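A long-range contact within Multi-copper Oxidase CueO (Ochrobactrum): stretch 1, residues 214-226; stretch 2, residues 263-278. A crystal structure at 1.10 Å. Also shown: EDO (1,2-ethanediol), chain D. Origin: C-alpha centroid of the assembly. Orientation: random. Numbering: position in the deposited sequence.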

# COMPACT_ATOMS: atom_id res chain seq x y z
N ARG A 214 10.64 -21.06 -2.34
CA ARG A 214 10.48 -22.27 -3.17
C ARG A 214 9.12 -22.26 -3.80
O ARG A 214 8.14 -22.00 -3.10
N VAL A 215 9.06 -22.54 -5.11
CA VAL A 215 7.79 -22.47 -5.83
C VAL A 215 7.62 -23.71 -6.68
O VAL A 215 8.62 -24.34 -7.10
N PRO A 216 6.38 -24.11 -6.98
CA PRO A 216 6.14 -25.17 -7.96
C PRO A 216 6.53 -24.74 -9.37
O PRO A 216 6.56 -23.54 -9.67
N ALA A 217 6.75 -25.73 -10.23
CA ALA A 217 6.99 -25.49 -11.64
C ALA A 217 5.65 -25.30 -12.35
O ALA A 217 5.21 -26.12 -13.14
N SER A 218 5.03 -24.15 -12.09
CA SER A 218 3.71 -23.85 -12.56
C SER A 218 3.52 -22.31 -12.52
O SER A 218 4.45 -21.58 -12.23
N ILE A 219 2.30 -21.90 -12.75
CA ILE A 219 1.95 -20.46 -12.65
C ILE A 219 1.73 -20.11 -11.18
O ILE A 219 0.95 -20.75 -10.46
N VAL A 220 2.44 -19.06 -10.74
CA VAL A 220 2.40 -18.60 -9.36
C VAL A 220 1.90 -17.18 -9.33
O VAL A 220 2.32 -16.33 -10.10
N ARG A 221 1.02 -16.90 -8.36
CA ARG A 221 0.48 -15.56 -8.10
C ARG A 221 1.29 -14.91 -7.00
O ARG A 221 1.41 -15.48 -5.90
N LEU A 222 1.81 -13.72 -7.29
CA LEU A 222 2.54 -12.91 -6.30
C LEU A 222 1.69 -11.68 -6.06
O LEU A 222 1.35 -10.93 -6.97
N ARG A 223 1.35 -11.46 -4.78
CA ARG A 223 0.54 -10.32 -4.37
C ARG A 223 1.52 -9.32 -3.76
O ARG A 223 2.01 -9.52 -2.64
N ILE A 224 1.87 -8.27 -4.52
CA ILE A 224 2.99 -7.39 -4.20
C ILE A 224 2.44 -6.06 -3.64
O ILE A 224 1.63 -5.41 -4.25
N LEU A 225 2.96 -5.73 -2.45
CA LEU A 225 2.68 -4.44 -1.79
C LEU A 225 4.02 -3.70 -1.60
O LEU A 225 5.00 -4.29 -1.13
N ASN A 226 4.04 -2.39 -1.92
CA ASN A 226 5.14 -1.55 -1.47
C ASN A 226 4.76 -0.95 -0.12
O ASN A 226 3.87 -0.11 -0.04
N THR A 263 6.54 -0.88 -11.91
CA THR A 263 6.75 0.14 -10.87
C THR A 263 5.67 0.02 -9.80
O THR A 263 4.47 -0.06 -10.15
N ILE A 264 6.07 0.05 -8.54
CA ILE A 264 5.15 0.02 -7.41
C ILE A 264 5.61 1.07 -6.43
O ILE A 264 6.71 1.01 -5.89
N SER A 265 4.73 2.06 -6.16
CA SER A 265 5.03 3.12 -5.20
C SER A 265 4.38 2.80 -3.85
O SER A 265 3.50 1.92 -3.78
N PRO A 266 4.79 3.50 -2.79
CA PRO A 266 4.26 3.18 -1.46
C PRO A 266 2.74 3.21 -1.41
O PRO A 266 2.12 4.20 -1.79
N GLY A 267 2.18 2.12 -0.88
CA GLY A 267 0.74 1.98 -0.78
C GLY A 267 0.05 1.28 -1.90
O GLY A 267 -1.09 0.81 -1.72
N GLU A 268 0.70 1.17 -3.06
CA GLU A 268 0.14 0.44 -4.18
C GLU A 268 0.30 -1.05 -4.00
O GLU A 268 1.26 -1.54 -3.39
N ARG A 269 -0.65 -1.74 -4.64
CA ARG A 269 -0.60 -3.21 -4.73
C ARG A 269 -0.76 -3.62 -6.18
O ARG A 269 -1.57 -3.06 -6.91
N TYR A 270 -0.04 -4.69 -6.57
CA TYR A 270 -0.29 -5.35 -7.84
C TYR A 270 -0.23 -6.87 -7.59
O TYR A 270 0.67 -7.37 -6.91
N GLU A 271 -1.18 -7.57 -8.21
CA GLU A 271 -1.13 -9.05 -8.24
C GLU A 271 -0.64 -9.47 -9.63
O GLU A 271 -1.20 -8.99 -10.64
N VAL A 272 0.40 -10.29 -9.65
CA VAL A 272 1.00 -10.72 -10.91
C VAL A 272 1.11 -12.22 -10.93
O VAL A 272 1.24 -12.91 -9.92
N LEU A 273 1.05 -12.77 -12.15
CA LEU A 273 1.31 -14.20 -12.36
C LEU A 273 2.64 -14.34 -13.06
O LEU A 273 2.90 -13.68 -14.06
N VAL A 274 3.44 -15.29 -12.57
CA VAL A 274 4.74 -15.61 -13.12
C VAL A 274 4.77 -17.11 -13.40
O VAL A 274 4.37 -17.90 -12.58
N ASP A 275 5.25 -17.48 -14.60
CA ASP A 275 5.34 -18.88 -14.99
C ASP A 275 6.68 -19.44 -14.59
O ASP A 275 7.70 -19.05 -15.16
N PHE A 276 6.69 -20.39 -13.65
CA PHE A 276 7.91 -21.08 -13.19
C PHE A 276 8.07 -22.46 -13.82
O PHE A 276 8.93 -23.24 -13.40
N SER A 277 7.28 -22.74 -14.84
CA SER A 277 7.23 -24.09 -15.36
C SER A 277 8.47 -24.58 -16.00
O SER A 277 8.70 -25.81 -16.05
N LYS A 278 9.33 -23.67 -16.43
CA LYS A 278 10.56 -24.16 -17.07
C LYS A 278 11.57 -24.64 -15.99
O LYS A 278 12.60 -25.20 -16.37

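What sets the register of the two strands? Strands 219-226 and 269-275 run antiparallel, and the hydrogen-bonded pairs Val-220 with Val-274, Leu-222 with Val-272 and Ile-224 with Tyr-270 set the register. Because side chains alternate along a strand, these six residues share one face of the sheet, while Ile-219, Arg-221, Arg-223 and Leu-225 share the other with Asp-275, Leu-273, Glu-271 and Arg-269.

How does Asn-226, one of the two residues most covered by the other stretch, hold the turn at one end? Asn-226 has chi1 t, and its ND2 donates to Ile-264 O at 2.9 Å. Its backbone joins in as well: Asn-226 O accepts from Gly-267 N at 2.9 Å. The side chain thus reaches one side of the type II turn from Ser-265 to Glu-268 while the main chain grips the turn itself. The turn is braced from within by Glu-268, whose OE1 accepts from Ser-265 N at 2.9 Å and from Ser-265 OG at 2.8 Å. The other carboxylate oxygen, Glu-268 OE2, accepts a hydrogen bond from O1 of the 1,2-ethanediol at 2.8 Å; this molecule probably came from the crystallisation liquor.

What does Phe-276 do at the far end? With chi1 m, it points toward stretch 1 and is as heavily covered as Asn-226. Val-215 CG2 sits over the ring face, 3.8 Å from the centroid of the Phe-276 ring, a CH-pi contact only 15° off the normal. Val-220, chi1 t, brings CG2 to 3.7 Å from Phe-276 CD2, and the backbone is tied down where Phe-276 N donates to Ser-218 O at 2.9 Å.

Which apolar side chains fill the face between these ends? Ile-224, chi1 m and chi2 t, is the next most covered residue. Ile-224 CG2 lies 3.3 Å from Ile-264 CD1, a tight contact, and Ile-224 CD1 lies 4.0 Å from Val-272 CG2. Leu-222, also m and t, continues the row, with CB 3.8 Å from Val-272 CG2 and CD1 4.0 Å from Val-274 CG2.

Where does charge enter on the opposite face? Glu-271, chi1 m, offers OE1 to two arginines. The extended Arg-221, t at chi1 through chi3, meets it near the guanidinium plane, with hydrogen bonds to Glu-271 OE1 from Arg-221 NE at 2.9 Å and Arg-221 NH2 at 2.8 Å. Arg-223 instead presents a guanidinium face: its NH1 is 3.3 Å from Glu-271 OE1, a salt bridge of charges alone.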

# COMPACT_ATOMS: atom_id res chain seq x y z
CB ARG A 214 10.74 -23.53 -2.32
CG ARG A 214 12.13 -23.56 -1.70
CD ARG A 214 12.44 -24.84 -0.96
NE ARG A 214 12.72 -25.92 -1.90
CZ ARG A 214 13.88 -26.07 -2.57
NH1 ARG A 214 14.90 -25.22 -2.38
NH2 ARG A 214 14.00 -27.07 -3.44
CB VAL A 215 7.68 -21.20 -6.70
CG1 VAL A 215 7.51 -19.96 -5.83
CG2 VAL A 215 8.87 -21.07 -7.64
CB PRO A 216 4.64 -25.44 -7.82
CG PRO A 216 4.10 -24.08 -7.39
CD PRO A 216 5.12 -23.49 -6.52
CB ALA A 217 7.78 -26.64 -12.25
CB SER A 218 2.65 -24.59 -11.72
OG SER A 218 2.66 -24.14 -10.39
CB ILE A 219 0.67 -20.17 -13.45
CG1 ILE A 219 0.70 -20.61 -14.88
CG2 ILE A 219 0.31 -18.68 -13.32
CD1 ILE A 219 1.73 -20.01 -15.66
CB VAL A 220 3.81 -18.74 -8.75
CG1 VAL A 220 3.92 -18.07 -7.37
CG2 VAL A 220 4.19 -20.20 -8.66
CB ARG A 221 -0.97 -15.72 -7.71
CG ARG A 221 -1.77 -14.51 -7.39
CD ARG A 221 -3.22 -15.03 -7.01
NE ARG A 221 -4.18 -13.97 -6.89
CZ ARG A 221 -5.47 -14.26 -6.67
NH1 ARG A 221 -5.85 -15.55 -6.57
NH2 ARG A 221 -6.34 -13.28 -6.55
CB LEU A 222 3.92 -12.50 -6.85
CG LEU A 222 4.82 -13.66 -7.32
CD1 LEU A 222 6.09 -13.12 -7.97
CD2 LEU A 222 5.17 -14.59 -6.17
CB ARG A 223 -0.55 -10.72 -3.41
CG ARG A 223 -1.49 -11.79 -3.96
CD ARG A 223 -2.76 -11.87 -3.20
NE ARG A 223 -3.53 -13.05 -3.44
CZ ARG A 223 -4.87 -13.11 -3.43
NH1 ARG A 223 -5.59 -11.99 -3.49
NH2 ARG A 223 -5.43 -14.27 -3.33
CB ILE A 224 3.86 -7.11 -5.43
CG1 ILE A 224 4.31 -8.46 -6.10
CG2 ILE A 224 5.08 -6.29 -5.00
CD1 ILE A 224 5.11 -8.26 -7.38
CB LEU A 225 2.07 -4.70 -0.40
CG LEU A 225 2.04 -3.48 0.54
CD1 LEU A 225 1.11 -2.37 0.09
CD2 LEU A 225 1.64 -3.96 1.93
CB ASN A 226 5.43 -0.45 -2.50
CG ASN A 226 6.53 0.46 -2.04
OD1 ASN A 226 6.91 0.50 -0.89
ND2 ASN A 226 7.10 1.22 -3.01
CB THR A 263 6.76 1.55 -11.46
OG1 THR A 263 7.91 1.65 -12.34
CG2 THR A 263 6.78 2.63 -10.42
CB ILE A 264 5.07 -1.37 -6.75
CG1 ILE A 264 5.00 -2.51 -7.74
CG2 ILE A 264 3.90 -1.43 -5.78
CD1 ILE A 264 5.11 -3.84 -7.23
CB SER A 265 4.57 4.49 -5.77
OG SER A 265 3.18 4.62 -5.85
CB PRO A 266 4.90 4.25 -0.57
CG PRO A 266 6.24 4.51 -1.25
CD PRO A 266 5.89 4.47 -2.72
CB GLU A 268 0.81 0.84 -5.51
CG GLU A 268 0.56 2.26 -5.98
CD GLU A 268 1.06 2.39 -7.43
OE1 GLU A 268 2.28 2.63 -7.60
OE2 GLU A 268 0.22 2.23 -8.35
CB ARG A 269 -1.72 -3.90 -3.92
CG ARG A 269 -1.61 -3.76 -2.40
CD ARG A 269 -2.18 -2.46 -1.85
NE ARG A 269 -3.63 -2.45 -1.94
CZ ARG A 269 -4.37 -1.35 -1.99
NH1 ARG A 269 -3.81 -0.13 -2.00
NH2 ARG A 269 -5.70 -1.46 -2.01
CB TYR A 270 0.76 -4.99 -8.89
CG TYR A 270 0.64 -3.56 -9.36
CD1 TYR A 270 -0.23 -3.22 -10.38
CD2 TYR A 270 1.36 -2.54 -8.77
CE1 TYR A 270 -0.35 -1.89 -10.80
CE2 TYR A 270 1.25 -1.22 -9.19
CZ TYR A 270 0.39 -0.92 -10.19
OH TYR A 270 0.21 0.41 -10.61
CB GLU A 271 -2.48 -9.66 -7.95
CG GLU A 271 -3.12 -9.23 -6.63
CD GLU A 271 -4.40 -9.94 -6.32
OE1 GLU A 271 -4.46 -11.16 -6.47
OE2 GLU A 271 -5.37 -9.27 -5.96
CB VAL A 272 2.37 -10.08 -11.09
CG1 VAL A 272 2.27 -8.57 -11.07
CG2 VAL A 272 3.42 -10.61 -10.16
CB LEU A 273 0.20 -14.84 -13.20
CG LEU A 273 -1.21 -14.71 -12.72
CD1 LEU A 273 -2.20 -15.48 -13.54
CD2 LEU A 273 -1.45 -14.99 -11.31
CB VAL A 274 5.89 -15.19 -12.16
CG1 VAL A 274 7.25 -15.63 -12.71
CG2 VAL A 274 5.85 -13.71 -11.89
CB ASP A 275 5.10 -19.02 -16.49
CG ASP A 275 4.92 -20.47 -16.93
OD1 ASP A 275 5.08 -21.38 -16.15
OD2 ASP A 275 4.54 -20.61 -18.11
CB PHE A 276 7.96 -21.09 -11.66
CG PHE A 276 8.19 -19.74 -11.04
CD1 PHE A 276 9.45 -19.17 -10.96
CD2 PHE A 276 7.16 -19.05 -10.48
CE1 PHE A 276 9.63 -17.93 -10.33
CE2 PHE A 276 7.35 -17.83 -9.84
CZ PHE A 276 8.56 -17.25 -9.80
CB SER A 277 6.07 -24.33 -16.32
OG SER A 277 6.21 -23.60 -17.51
CB LYS A 278 11.07 -23.13 -18.10
CG LYS A 278 10.18 -23.03 -19.32
CD LYS A 278 10.89 -23.27 -20.64
CE LYS A 278 9.91 -23.64 -21.76
NZ LYS A 278 8.93 -22.57 -22.07
C1 EDO D . 0.33 4.15 -11.51
O1 EDO D . 0.47 4.36 -10.10
C2 EDO D . 0.52 5.45 -12.24
O2 EDO D . 1.86 5.97 -12.13